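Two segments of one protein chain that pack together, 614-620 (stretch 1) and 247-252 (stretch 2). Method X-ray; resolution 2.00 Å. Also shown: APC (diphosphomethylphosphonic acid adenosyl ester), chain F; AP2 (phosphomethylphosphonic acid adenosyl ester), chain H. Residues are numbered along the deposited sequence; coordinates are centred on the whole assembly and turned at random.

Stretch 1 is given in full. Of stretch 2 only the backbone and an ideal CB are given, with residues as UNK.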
# COMPACT_ATOMS: atom_id res chain seq x y z
N VAL A 614 -22.34 -4.58 11.03
CA VAL A 614 -20.90 -4.34 11.00
C VAL A 614 -20.56 -2.84 11.11
O VAL A 614 -21.37 -1.98 10.74
CB VAL A 614 -20.21 -4.96 9.75
CG1 VAL A 614 -20.40 -6.50 9.72
CG2 VAL A 614 -20.71 -4.31 8.47
N LEU A 615 -19.36 -2.57 11.61
CA LEU A 615 -18.91 -1.20 11.88
C LEU A 615 -18.12 -0.65 10.70
O LEU A 615 -18.06 0.55 10.50
CB LEU A 615 -18.08 -1.15 13.17
CG LEU A 615 -18.83 -1.62 14.44
CD1 LEU A 615 -17.95 -1.65 15.70
CD2 LEU A 615 -20.08 -0.77 14.69
N PHE A 616 -17.55 -1.56 9.91
CA PHE A 616 -16.81 -1.18 8.72
C PHE A 616 -17.00 -2.23 7.63
O PHE A 616 -17.25 -3.39 7.91
CB PHE A 616 -15.31 -0.95 9.02
CG PHE A 616 -14.58 -2.17 9.56
CD1 PHE A 616 -14.54 -2.43 10.92
CD2 PHE A 616 -13.91 -3.04 8.69
CE1 PHE A 616 -13.86 -3.54 11.41
CE2 PHE A 616 -13.23 -4.16 9.19
CZ PHE A 616 -13.21 -4.41 10.55
N GLU A 617 -16.88 -1.78 6.38
CA GLU A 617 -17.07 -2.63 5.21
C GLU A 617 -16.05 -3.78 5.23
O GLU A 617 -14.86 -3.56 5.36
CB GLU A 617 -16.91 -1.76 3.95
CG GLU A 617 -17.06 -2.46 2.60
CD GLU A 617 -18.51 -2.53 2.11
OE1 GLU A 617 -19.30 -3.33 2.68
OE2 GLU A 617 -18.85 -1.81 1.13
N GLY A 618 -16.54 -5.01 5.13
CA GLY A 618 -15.65 -6.17 5.06
C GLY A 618 -15.41 -6.83 6.41
O GLY A 618 -14.84 -7.92 6.47
N GLN A 619 -15.82 -6.17 7.49
CA GLN A 619 -15.61 -6.70 8.83
C GLN A 619 -16.13 -8.13 8.96
O GLN A 619 -15.43 -9.00 9.48
CB GLN A 619 -16.26 -5.81 9.90
CG GLN A 619 -16.15 -6.37 11.33
CD GLN A 619 -16.72 -5.44 12.38
OE1 GLN A 619 -16.30 -5.48 13.55
NE2 GLN A 619 -17.69 -4.63 12.00
N ALA A 620 -17.34 -8.36 8.47
CA ALA A 620 -17.97 -9.67 8.61
C ALA A 620 -17.19 -10.71 7.80
O ALA A 620 -17.02 -11.83 8.24
CB ALA A 620 -19.44 -9.63 8.18
N UNK A 247 -13.24 5.32 16.48
CA UNK A 247 -12.84 4.20 15.61
C UNK A 247 -13.09 2.92 16.40
O UNK A 247 -12.22 2.47 17.16
CB UNK A 247 -11.38 4.31 15.17
N UNK A 248 -14.26 2.33 16.23
CA UNK A 248 -14.72 1.29 17.15
C UNK A 248 -14.50 -0.16 16.73
O UNK A 248 -14.51 -1.06 17.59
CB UNK A 248 -16.22 1.49 17.39
N UNK A 249 -14.34 -0.39 15.44
CA UNK A 249 -14.25 -1.77 14.93
C UNK A 249 -12.94 -2.16 14.27
O UNK A 249 -12.46 -3.28 14.47
CB UNK A 249 -15.37 -2.00 13.92
N UNK A 250 -12.39 -1.26 13.46
CA UNK A 250 -11.18 -1.56 12.70
C UNK A 250 -10.04 -1.91 13.66
O UNK A 250 -9.83 -1.20 14.65
CB UNK A 250 -10.79 -0.38 11.81
N UNK A 251 -9.30 -2.99 13.36
CA UNK A 251 -8.17 -3.40 14.22
C UNK A 251 -7.06 -2.36 14.25
O UNK A 251 -6.82 -1.68 13.24
CB UNK A 251 -7.60 -4.74 13.74
N UNK A 252 -6.38 -2.26 15.39
CA UNK A 252 -5.20 -1.42 15.53
C UNK A 252 -3.93 -2.20 15.24
O UNK A 252 -3.75 -3.33 15.74
CB UNK A 252 -5.14 -0.82 16.94
PG APC F . -9.01 6.06 10.16
O1G APC F . -7.64 6.58 10.50
O2G APC F . -9.72 5.49 11.36
O3G APC F . -9.87 7.03 9.39
PB APC F . -7.64 3.82 8.97
O1B APC F . -6.55 4.62 8.32
O2B APC F . -8.16 2.65 8.16
O3B APC F . -8.90 4.82 9.14
PA APC F . -5.38 3.19 11.05
O1A APC F . -5.28 2.58 12.43
O2A APC F . -4.67 4.49 10.88
C3A APC F . -7.16 3.30 10.65
O5' APC F . -4.73 2.21 9.94
C5' APC F . -4.29 0.89 10.21
C4' APC F . -4.75 -0.01 9.07
O4' APC F . -4.18 -1.30 9.30
C3' APC F . -6.27 -0.17 9.07
O3' APC F . -6.82 -0.14 7.74
C2' APC F . -6.48 -1.55 9.65
O2' APC F . -7.74 -2.13 9.26
C1' APC F . -5.22 -2.28 9.20
N9 APC F . -5.02 -3.38 10.15
C8 APC F . -4.55 -3.30 11.42
N7 APC F . -4.57 -4.53 11.99
C5 APC F . -5.05 -5.40 11.07
C6 APC F . -5.33 -6.85 11.01
N6 APC F . -5.09 -7.65 12.06
N1 APC F . -5.84 -7.34 9.85
C2 APC F . -6.08 -6.56 8.78
N3 APC F . -5.85 -5.24 8.75
C4 APC F . -5.35 -4.62 9.86
PB AP2 H . -15.18 -2.66 -3.94
O1B AP2 H . -15.87 -3.86 -3.34
O2B AP2 H . -14.63 -2.83 -5.32
O3B AP2 H . -15.97 -1.39 -3.72
C3A AP2 H . -13.74 -2.47 -2.86
PA AP2 H . -12.51 -3.80 -2.97
O1A AP2 H . -11.37 -3.20 -2.16
O2A AP2 H . -12.23 -4.34 -4.35
O5' AP2 H . -13.18 -5.03 -2.16
C5' AP2 H . -13.32 -4.90 -0.75
C4' AP2 H . -14.28 -5.99 -0.33
O4' AP2 H . -13.61 -7.25 -0.39
C3' AP2 H . -14.74 -5.84 1.10
O3' AP2 H . -15.77 -4.86 1.21
C2' AP2 H . -15.20 -7.26 1.38
O2' AP2 H . -16.53 -7.37 0.84
C1' AP2 H . -14.21 -8.12 0.58
N9 AP2 H . -13.22 -8.66 1.56
C8 AP2 H . -12.33 -7.96 2.31
N7 AP2 H . -11.61 -8.77 3.13
C5 AP2 H . -12.05 -10.03 2.92
C6 AP2 H . -11.73 -11.38 3.46
N6 AP2 H . -10.77 -11.55 4.41
N1 AP2 H . -12.44 -12.43 2.97
C2 AP2 H . -13.38 -12.29 2.02
N3 AP2 H . -13.73 -11.10 1.50
C4 AP2 H . -13.11 -9.95 1.90

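Stretch 1 offers this contact an apolar surface, the side chains of Leu 615 just before, and Phe 616 at the start of, the type II turn that ends at Gln 619. No hydrogen bond crosses between the stretches, so shape has to do most of the selecting.

Position 247 gets no guidance from stretch 1: nothing of it lies within 5.5 Å of the ideal CB. The bound APC lies beyond, and its phosphates would favour a long basic chain, though other residues remain possible. The deposited residue is Arg 247, extended through chi3. Its NH2 donates a hydrogen bond to the carbonyl O of position 251 at 2.7 Å and lies 2.9 Å from APC O1A.

At position 248 the CA-to-CB bond runs sideways, and the ideal CB sits 4.0 Å from Leu 615 CD1. A carbon here can touch the leucine tip, but stretch 1 does not enclose what follows, so many side chains would suit. Tyr 248 is found; its CB lies 4.0 Å from Leu 615 CD1 while its ring leads away.

Position 249 is the most restrictive. Its CA-to-CB direction points into stretch 1. The ideal CB would clash with Leu 615 CB at 2.9 Å and come tightly against Phe 616 CD1 at 3.1 Å. Phi and psi of -118° and -42° do not themselves require glycine; the neighbours do. Gly 249 leaves that space free, letting Leu 615 CD1 approach its CA to 3.8 Å and Phe 616 CE1 its C to 3.3 Å.

At position 250 the ideal CB is 4.4 Å from Phe 616 CD1, with the bond sideways. A chain with methylenes could cross the aromatic ring, and APC phosphate oxygens farther out would reward a positive end; methionine or leucine could meet the ring alone. Lys 250 does both. Its CG lies over the Phe 616 ring face, 4.0 Å from the ring centroid in a CH-pi contact, and NZ donates to APC O2B at 2.8 Å and weakly to O3B at 3.4 Å.

Position 251, at phi -64° and psi 147°, accepts proline among many residues; its ideal CB meets nothing of stretch 1. Pro 251 is deposited, and its CD reaches Phe 616 CZ at 4.2 Å, while CG approaches APC C5 at 3.3 Å.

Position 252 is beyond reach of stretch 1, which leaves its identity open. It is Phe 252, whose ring edge faces APC O1A.

Stretch 2, residues 247-252: RYGKPF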
# COMPACT_ATOMS: atom_id res chain seq x y z
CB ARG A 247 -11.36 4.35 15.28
CG ARG A 247 -10.79 3.37 14.27
CD ARG A 247 -9.31 3.72 14.10
NE ARG A 247 -8.58 2.82 13.21
CZ ARG A 247 -8.23 1.57 13.52
NH1 ARG A 247 -8.56 1.06 14.69
NH2 ARG A 247 -7.55 0.84 12.65
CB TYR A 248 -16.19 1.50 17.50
CG TYR A 248 -16.42 2.53 18.58
CD1 TYR A 248 -16.14 2.25 19.93
CD2 TYR A 248 -16.95 3.79 18.27
CE1 TYR A 248 -16.36 3.21 20.93
CE2 TYR A 248 -17.18 4.75 19.26
CZ TYR A 248 -16.88 4.45 20.58
OH TYR A 248 -17.12 5.40 21.56
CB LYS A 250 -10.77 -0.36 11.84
CG LYS A 250 -11.56 -0.14 10.55
CD LYS A 250 -10.80 0.90 9.69
CE LYS A 250 -11.53 1.25 8.38
NZ LYS A 250 -10.88 2.40 7.69
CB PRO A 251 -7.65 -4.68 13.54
CG PRO A 251 -8.07 -4.51 12.07
CD PRO A 251 -9.40 -3.81 12.14
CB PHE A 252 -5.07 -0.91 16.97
CG PHE A 252 -6.03 0.18 17.34
CD1 PHE A 252 -6.25 1.27 16.50
CD2 PHE A 252 -6.66 0.16 18.57
CE1 PHE A 252 -7.12 2.30 16.88
CE2 PHE A 252 -7.52 1.18 18.96
CZ PHE A 252 -7.77 2.24 18.11
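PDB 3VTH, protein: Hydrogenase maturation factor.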